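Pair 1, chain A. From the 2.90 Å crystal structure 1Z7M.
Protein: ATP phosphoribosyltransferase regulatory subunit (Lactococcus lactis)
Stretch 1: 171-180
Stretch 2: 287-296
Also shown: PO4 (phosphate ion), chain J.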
# COMPACT_ATOMS: atom_id res chain seq x y z
N GLY A 171 -39.33 8.99 7.51
CA GLY A 171 -40.55 9.51 6.93
C GLY A 171 -41.01 8.84 5.65
O GLY A 171 -41.45 9.52 4.72
N LEU A 172 -40.94 7.51 5.59
CA LEU A 172 -41.34 6.78 4.39
C LEU A 172 -42.81 6.36 4.44
O LEU A 172 -43.23 5.69 5.37
CB LEU A 172 -40.46 5.55 4.24
CG LEU A 172 -38.97 5.85 4.09
CD1 LEU A 172 -38.20 4.56 4.18
CD2 LEU A 172 -38.72 6.52 2.76
N ASN A 173 -43.57 6.74 3.41
CA ASN A 173 -45.01 6.43 3.34
C ASN A 173 -45.37 4.97 3.10
O ASN A 173 -46.06 4.37 3.92
CB ASN A 173 -45.69 7.27 2.27
CG ASN A 173 -45.30 8.73 2.33
OD1 ASN A 173 -45.16 9.30 3.41
ND2 ASN A 173 -45.15 9.34 1.15
N LYS A 174 -44.94 4.39 1.99
CA LYS A 174 -45.27 2.99 1.69
C LYS A 174 -44.11 1.99 1.88
O LYS A 174 -43.26 1.82 1.00
CB LYS A 174 -45.81 2.90 0.26
CG LYS A 174 -46.28 1.51 -0.13
CD LYS A 174 -46.98 1.54 -1.46
CE LYS A 174 -48.19 2.47 -1.40
NZ LYS A 174 -48.88 2.60 -2.72
N THR A 175 -44.11 1.31 3.03
CA THR A 175 -43.07 0.34 3.34
C THR A 175 -43.57 -1.00 3.86
O THR A 175 -44.40 -1.06 4.77
CB THR A 175 -42.06 0.86 4.41
OG1 THR A 175 -42.72 1.00 5.67
CG2 THR A 175 -41.47 2.19 3.99
N VAL A 176 -43.03 -2.08 3.32
CA VAL A 176 -43.39 -3.41 3.76
C VAL A 176 -42.25 -4.06 4.54
O VAL A 176 -41.07 -3.88 4.22
CB VAL A 176 -43.78 -4.31 2.58
CG1 VAL A 176 -44.82 -3.61 1.73
CG2 VAL A 176 -42.56 -4.66 1.76
N PHE A 177 -42.62 -4.80 5.56
CA PHE A 177 -41.67 -5.50 6.40
C PHE A 177 -41.86 -7.00 6.16
O PHE A 177 -43.00 -7.48 6.14
CB PHE A 177 -41.96 -5.14 7.85
CG PHE A 177 -40.92 -5.60 8.79
CD1 PHE A 177 -39.84 -4.79 9.09
CD2 PHE A 177 -41.02 -6.85 9.39
CE1 PHE A 177 -38.87 -5.21 9.98
CE2 PHE A 177 -40.06 -7.29 10.28
CZ PHE A 177 -38.98 -6.47 10.58
N GLU A 178 -40.77 -7.73 5.95
CA GLU A 178 -40.82 -9.18 5.67
C GLU A 178 -39.99 -10.02 6.61
O GLU A 178 -38.81 -9.74 6.83
CB GLU A 178 -40.32 -9.48 4.25
CG GLU A 178 -41.19 -8.95 3.12
CD GLU A 178 -40.51 -9.10 1.76
OE1 GLU A 178 -41.14 -8.74 0.74
OE2 GLU A 178 -39.35 -9.58 1.71
N ILE A 179 -40.59 -11.07 7.16
CA ILE A 179 -39.85 -11.96 8.05
C ILE A 179 -39.74 -13.35 7.46
O ILE A 179 -40.56 -13.77 6.65
CB ILE A 179 -40.50 -12.06 9.42
CG1 ILE A 179 -41.95 -12.53 9.28
CG2 ILE A 179 -40.44 -10.72 10.10
CD1 ILE A 179 -42.64 -12.71 10.61
N GLY A 180 -38.71 -14.07 7.88
CA GLY A 180 -38.50 -15.41 7.36
C GLY A 180 -37.74 -16.30 8.32
O GLY A 180 -37.43 -15.89 9.45
N ASP A 287 -31.57 -18.36 12.25
CA ASP A 287 -32.97 -18.64 11.96
C ASP A 287 -33.79 -17.42 11.52
O ASP A 287 -34.06 -17.24 10.34
CB ASP A 287 -33.62 -19.29 13.19
CG ASP A 287 -34.99 -19.86 12.88
OD1 ASP A 287 -35.86 -19.07 12.48
OD2 ASP A 287 -35.20 -21.08 13.04
N LEU A 288 -34.22 -16.60 12.48
CA LEU A 288 -34.99 -15.42 12.14
C LEU A 288 -34.15 -14.48 11.28
O LEU A 288 -32.96 -14.29 11.55
CB LEU A 288 -35.46 -14.69 13.40
CG LEU A 288 -36.07 -13.31 13.15
CD1 LEU A 288 -37.31 -13.42 12.27
CD2 LEU A 288 -36.39 -12.65 14.49
N MET A 289 -34.78 -13.92 10.26
CA MET A 289 -34.14 -12.97 9.34
C MET A 289 -35.24 -12.09 8.76
O MET A 289 -36.33 -12.58 8.48
CB MET A 289 -33.41 -13.72 8.22
CG MET A 289 -34.28 -14.67 7.42
SD MET A 289 -33.32 -15.73 6.30
CE MET A 289 -34.54 -16.40 5.33
N PHE A 290 -34.97 -10.79 8.57
CA PHE A 290 -36.01 -9.89 8.08
C PHE A 290 -35.53 -8.74 7.22
O PHE A 290 -34.44 -8.23 7.43
CB PHE A 290 -36.77 -9.35 9.28
CG PHE A 290 -35.88 -8.88 10.38
CD1 PHE A 290 -35.48 -7.56 10.47
CD2 PHE A 290 -35.40 -9.78 11.33
CE1 PHE A 290 -34.61 -7.14 11.47
CE2 PHE A 290 -34.54 -9.37 12.34
CZ PHE A 290 -34.14 -8.05 12.41
N LYS A 291 -36.35 -8.33 6.26
CA LYS A 291 -36.02 -7.22 5.38
C LYS A 291 -37.14 -6.20 5.43
O LYS A 291 -38.20 -6.47 5.97
CB LYS A 291 -35.75 -7.72 3.96
CG LYS A 291 -34.60 -8.71 3.86
CD LYS A 291 -34.23 -8.98 2.41
CE LYS A 291 -33.08 -9.97 2.31
NZ LYS A 291 -32.70 -10.25 0.90
N ALA A 292 -36.91 -5.03 4.84
CA ALA A 292 -37.91 -3.98 4.81
C ALA A 292 -37.67 -3.16 3.57
O ALA A 292 -36.54 -2.73 3.32
CB ALA A 292 -37.79 -3.10 6.04
N TYR A 293 -38.72 -2.93 2.78
CA TYR A 293 -38.58 -2.17 1.54
C TYR A 293 -39.48 -0.94 1.50
O TYR A 293 -40.45 -0.84 2.25
CB TYR A 293 -38.90 -3.05 0.33
CG TYR A 293 -37.91 -4.15 0.08
CD1 TYR A 293 -37.85 -5.26 0.92
CD2 TYR A 293 -37.01 -4.08 -0.98
CE1 TYR A 293 -36.91 -6.28 0.70
CE2 TYR A 293 -36.07 -5.08 -1.21
CZ TYR A 293 -36.03 -6.18 -0.36
OH TYR A 293 -35.07 -7.16 -0.56
N SER A 294 -39.14 0.00 0.63
CA SER A 294 -39.91 1.22 0.43
C SER A 294 -40.27 1.25 -1.03
O SER A 294 -39.43 0.96 -1.88
CB SER A 294 -39.09 2.48 0.75
OG SER A 294 -39.61 3.62 0.06
N SER A 295 -41.51 1.60 -1.34
CA SER A 295 -41.92 1.65 -2.73
C SER A 295 -41.06 2.65 -3.48
O SER A 295 -41.06 2.68 -4.70
CB SER A 295 -43.39 2.06 -2.84
OG SER A 295 -43.65 3.23 -2.09
N ALA A 296 -40.30 3.44 -2.73
CA ALA A 296 -39.45 4.47 -3.32
C ALA A 296 -37.98 4.10 -3.54
O ALA A 296 -37.15 4.97 -3.84
CB ALA A 296 -39.54 5.74 -2.49
P PO4 J . -35.90 -10.58 -0.80
O1 PO4 J . -36.88 -10.38 0.06
O2 PO4 J . -34.74 -9.85 -0.95
O3 PO4 J . -35.13 -12.05 -0.01
O4 PO4 J . -36.25 -11.38 -2.05

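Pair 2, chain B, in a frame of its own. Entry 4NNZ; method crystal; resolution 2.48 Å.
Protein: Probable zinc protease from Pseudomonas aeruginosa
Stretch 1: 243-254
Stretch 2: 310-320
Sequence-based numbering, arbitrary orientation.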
# COMPACT_ATOMS: atom_id res chain seq x y z
N GLN B 243 -16.85 -14.75 -19.01
CA GLN B 243 -18.09 -14.82 -19.72
C GLN B 243 -19.23 -14.36 -18.90
O GLN B 243 -20.25 -14.01 -19.43
CB GLN B 243 -18.34 -16.24 -20.18
CG GLN B 243 -18.63 -16.32 -21.66
CD GLN B 243 -17.65 -15.50 -22.46
OE1 GLN B 243 -17.96 -14.42 -22.95
NE2 GLN B 243 -16.46 -16.01 -22.57
N LEU B 244 -19.07 -14.37 -17.60
CA LEU B 244 -20.15 -13.99 -16.72
C LEU B 244 -19.90 -12.75 -15.88
O LEU B 244 -18.99 -12.69 -15.08
CB LEU B 244 -20.50 -15.16 -15.83
CG LEU B 244 -21.35 -16.26 -16.47
CD1 LEU B 244 -21.91 -17.17 -15.41
CD2 LEU B 244 -22.47 -15.67 -17.28
N PRO B 245 -20.76 -11.78 -15.99
CA PRO B 245 -20.67 -10.58 -15.18
C PRO B 245 -20.89 -10.89 -13.72
O PRO B 245 -21.70 -11.71 -13.43
CB PRO B 245 -21.82 -9.76 -15.68
CG PRO B 245 -21.99 -10.18 -17.07
CD PRO B 245 -21.64 -11.62 -17.13
N ASN B 246 -20.19 -10.25 -12.82
CA ASN B 246 -20.36 -10.54 -11.41
C ASN B 246 -19.99 -9.42 -10.47
O ASN B 246 -19.29 -8.52 -10.82
CB ASN B 246 -19.68 -11.84 -11.04
CG ASN B 246 -18.18 -11.75 -11.10
OD1 ASN B 246 -17.61 -11.60 -12.14
ND2 ASN B 246 -17.55 -11.83 -9.95
N LEU B 247 -20.50 -9.51 -9.26
CA LEU B 247 -20.43 -8.44 -8.32
C LEU B 247 -19.67 -8.86 -7.11
O LEU B 247 -19.88 -9.92 -6.61
CB LEU B 247 -21.82 -8.03 -7.91
CG LEU B 247 -21.93 -6.71 -7.18
CD1 LEU B 247 -21.55 -5.58 -8.08
CD2 LEU B 247 -23.33 -6.52 -6.69
N ILE B 248 -18.78 -8.02 -6.64
CA ILE B 248 -18.09 -8.26 -5.42
C ILE B 248 -18.33 -7.09 -4.50
O ILE B 248 -18.11 -6.01 -4.87
CB ILE B 248 -16.60 -8.37 -5.68
CG1 ILE B 248 -16.34 -9.20 -6.92
CG2 ILE B 248 -15.87 -8.92 -4.47
CD1 ILE B 248 -14.92 -9.67 -7.06
N MET B 249 -18.80 -7.34 -3.30
CA MET B 249 -18.92 -6.31 -2.29
C MET B 249 -18.15 -6.65 -1.05
O MET B 249 -18.29 -7.71 -0.52
CB MET B 249 -20.37 -6.09 -1.93
CG MET B 249 -21.18 -5.50 -3.05
SD MET B 249 -22.92 -5.53 -2.71
CE MET B 249 -23.08 -4.28 -1.48
N GLY B 250 -17.34 -5.74 -0.56
CA GLY B 250 -16.59 -5.97 0.65
C GLY B 250 -16.78 -4.90 1.68
O GLY B 250 -16.79 -3.78 1.35
N PHE B 251 -16.92 -5.27 2.93
CA PHE B 251 -17.03 -4.29 3.99
C PHE B 251 -15.87 -4.34 4.97
O PHE B 251 -15.56 -5.36 5.47
CB PHE B 251 -18.32 -4.49 4.73
CG PHE B 251 -19.51 -4.07 3.96
CD1 PHE B 251 -19.88 -2.78 3.91
CD2 PHE B 251 -20.26 -4.98 3.27
CE1 PHE B 251 -20.96 -2.38 3.22
CE2 PHE B 251 -21.35 -4.58 2.56
CZ PHE B 251 -21.70 -3.28 2.53
N ASN B 252 -15.23 -3.21 5.22
CA ASN B 252 -14.12 -3.18 6.14
C ASN B 252 -14.57 -3.38 7.54
O ASN B 252 -15.45 -2.71 8.01
CB ASN B 252 -13.36 -1.87 6.07
CG ASN B 252 -12.63 -1.68 4.78
OD1 ASN B 252 -13.15 -1.10 3.88
ND2 ASN B 252 -11.42 -2.12 4.73
N VAL B 253 -13.96 -4.31 8.22
CA VAL B 253 -14.43 -4.74 9.51
C VAL B 253 -13.31 -5.19 10.39
O VAL B 253 -12.22 -5.33 9.95
CB VAL B 253 -15.45 -5.88 9.42
CG1 VAL B 253 -16.78 -5.38 8.94
CG2 VAL B 253 -14.95 -6.99 8.56
N PRO B 254 -13.58 -5.41 11.65
CA PRO B 254 -12.61 -5.99 12.56
C PRO B 254 -12.47 -7.50 12.49
O PRO B 254 -13.26 -8.19 11.94
CB PRO B 254 -13.15 -5.59 13.91
CG PRO B 254 -14.58 -5.40 13.69
CD PRO B 254 -14.69 -4.80 12.36
N LEU B 310 -12.28 -8.24 6.16
CA LEU B 310 -13.22 -7.89 5.15
C LEU B 310 -14.39 -8.84 5.17
O LEU B 310 -14.20 -10.01 5.25
CB LEU B 310 -12.53 -8.03 3.82
CG LEU B 310 -12.15 -6.87 2.93
CD1 LEU B 310 -12.10 -7.37 1.52
CD2 LEU B 310 -13.12 -5.73 3.02
N PHE B 311 -15.59 -8.32 5.08
CA PHE B 311 -16.77 -9.13 4.98
C PHE B 311 -17.21 -9.09 3.55
O PHE B 311 -17.54 -8.08 3.05
CB PHE B 311 -17.89 -8.59 5.85
CG PHE B 311 -19.08 -9.48 5.94
CD1 PHE B 311 -20.02 -9.49 4.96
CD2 PHE B 311 -19.25 -10.30 7.01
CE1 PHE B 311 -21.10 -10.31 5.03
CE2 PHE B 311 -20.33 -11.12 7.09
CZ PHE B 311 -21.26 -11.12 6.11
N VAL B 312 -17.22 -10.23 2.90
CA VAL B 312 -17.34 -10.26 1.47
C VAL B 312 -18.58 -10.90 0.90
O VAL B 312 -19.03 -11.89 1.35
CB VAL B 312 -16.10 -10.86 0.83
CG1 VAL B 312 -16.19 -10.82 -0.66
CG2 VAL B 312 -14.90 -10.08 1.25
N LEU B 313 -19.12 -10.29 -0.12
CA LEU B 313 -20.27 -10.81 -0.79
C LEU B 313 -19.98 -11.03 -2.26
O LEU B 313 -19.33 -10.25 -2.89
CB LEU B 313 -21.42 -9.84 -0.64
CG LEU B 313 -22.20 -10.01 0.64
CD1 LEU B 313 -21.80 -8.98 1.65
CD2 LEU B 313 -23.67 -9.96 0.36
N SER B 314 -20.45 -12.14 -2.77
CA SER B 314 -20.29 -12.45 -4.16
C SER B 314 -21.58 -12.91 -4.81
O SER B 314 -22.21 -13.81 -4.34
CB SER B 314 -19.28 -13.55 -4.27
OG SER B 314 -18.36 -13.24 -5.23
N ALA B 315 -21.98 -12.28 -5.89
CA ALA B 315 -23.15 -12.75 -6.58
C ALA B 315 -22.95 -12.62 -8.05
O ALA B 315 -22.27 -11.76 -8.48
CB ALA B 315 -24.36 -11.95 -6.16
N THR B 316 -23.55 -13.49 -8.80
CA THR B 316 -23.56 -13.35 -10.22
C THR B 316 -25.01 -13.21 -10.61
O THR B 316 -25.86 -13.76 -9.97
CB THR B 316 -22.82 -14.49 -10.92
OG1 THR B 316 -23.61 -15.65 -10.87
CG2 THR B 316 -21.55 -14.77 -10.24
N PRO B 317 -25.31 -12.41 -11.60
CA PRO B 317 -26.69 -12.09 -11.92
C PRO B 317 -27.43 -13.18 -12.66
O PRO B 317 -26.78 -13.95 -13.32
CB PRO B 317 -26.57 -10.84 -12.76
CG PRO B 317 -25.24 -10.90 -13.34
CD PRO B 317 -24.37 -11.69 -12.44
N ASN B 318 -28.74 -13.22 -12.57
CA ASN B 318 -29.46 -14.23 -13.29
C ASN B 318 -29.53 -13.68 -14.66
O ASN B 318 -30.34 -12.86 -14.97
CB ASN B 318 -30.86 -14.40 -12.73
CG ASN B 318 -31.73 -15.30 -13.59
OD1 ASN B 318 -31.38 -15.65 -14.69
ND2 ASN B 318 -32.86 -15.68 -13.08
N VAL B 319 -28.63 -14.15 -15.48
CA VAL B 319 -28.50 -13.70 -16.84
C VAL B 319 -29.67 -14.06 -17.71
O VAL B 319 -29.95 -13.38 -18.67
CB VAL B 319 -27.19 -14.18 -17.44
CG1 VAL B 319 -27.08 -13.71 -18.86
CG2 VAL B 319 -26.05 -13.62 -16.64
N GLN B 320 -30.34 -15.14 -17.37
CA GLN B 320 -31.46 -15.61 -18.14
C GLN B 320 -32.57 -14.59 -18.14
O GLN B 320 -33.23 -14.38 -19.12
CB GLN B 320 -31.98 -16.91 -17.57
CG GLN B 320 -30.93 -18.00 -17.45
CD GLN B 320 -31.49 -19.24 -16.80
OE1 GLN B 320 -32.56 -19.20 -16.18
NE2 GLN B 320 -30.78 -20.34 -16.94

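Pair 1 and pair 2 are each built from two neighbouring antiparallel strands, and their backbones are nearly interchangeable: the N, CA and C atoms of 14 central residues superpose with an RMSD of 0.5 Å. In both, the N-to-C directions of the strands differ by 165°, and the axes approach to 4.7 Å in pair 1 and 4.4 Å in pair 2. The buried surface is also similar, 694 and 749 Å².

The register is conserved together with the hydrogen-bonding pattern. Val176(A) and Tyr293(A) form a hydrogen-bonded pair, with Tyr293(A) N to Val176(A) O at 2.9 Å and Val176(A) N to Tyr293(A) O at 3.1 Å; the matching Leu247(B) and Ala315(B) do the same, with Leu247(B) N to Ala315(B) O at 3.0 Å and Ala315(B) N to Leu247(B) O at 3.2 Å. Two residues on, Glu178(A) and Lys291(A) correspond to Met249(B) and Leu313(B), and Gly180(A) and Met289(A) to Phe251(B) and Phe311(B). The last pair is less even in pair 1, where the bond from Met289(A) N to Gly180(A) O is weak at 3.4 Å, whereas Phe311(B) N lies 3.0 Å from Phe251(B) O.

On this framework the side chains differ sharply. The face carrying Val176(A), Glu178(A), Lys291(A) and Tyr293(A) is largely polar at its far ends. Lys291(A) and Tyr293(A) converge on a phosphate ion, probably from the crystallisation liquor: Lys291(A) NZ and Tyr293(A) OH donate hydrogen bonds to its O2 at 2.8 and 2.7 Å. The equivalent face of pair 2 is apolar. Met249(B) and Leu313(B) replace the glutamate and lysine and pack at their bases, Met249(B) CB to Leu313(B) CB being 4.1 Å, while Ala315(B) stands where the tyrosine does. Bulk is redistributed too: Gly180(A) leaves this face bare of a side chain beside Met289(A), but its counterpart Phe251(B) sets its CB 4.3 Å from Phe311(B) CB.

The other face reverses the position of the glycine. In pair 1 Phe177(A), Ile179(A), Phe290(A) and Ala292(A) fill it. The rings of Phe177(A) and Phe290(A) lie nearly parallel, at 22°, but are slid apart so that they barely overlap, and touch through Phe177(A) CZ and Phe290(A) CD1 at 3.7 Å. Ile179(A) CG2 adds a contact to Phe290(A) CB at 4.0 Å. In pair 2 the phenylalanines become Ile248(B) and Val312(B), whose shorter chains meet through Ile248(B) CG2 and Val312(B) CG1 at 4.3 Å, so the same diagonal is bridged by aliphatic branches. Gly250(B) takes the place of Ile179(A), and Leu310(B) leans over it, its CD2 4.0 Å from Gly250(B) C; a CB on the glycine would come within 3.4 Å of that methyl.

The margins diverge as well. Ser295(A) N donates to Lys174(A) O at 2.9 Å, but the matching Pro317(B) has no amide hydrogen to offer Pro245(B).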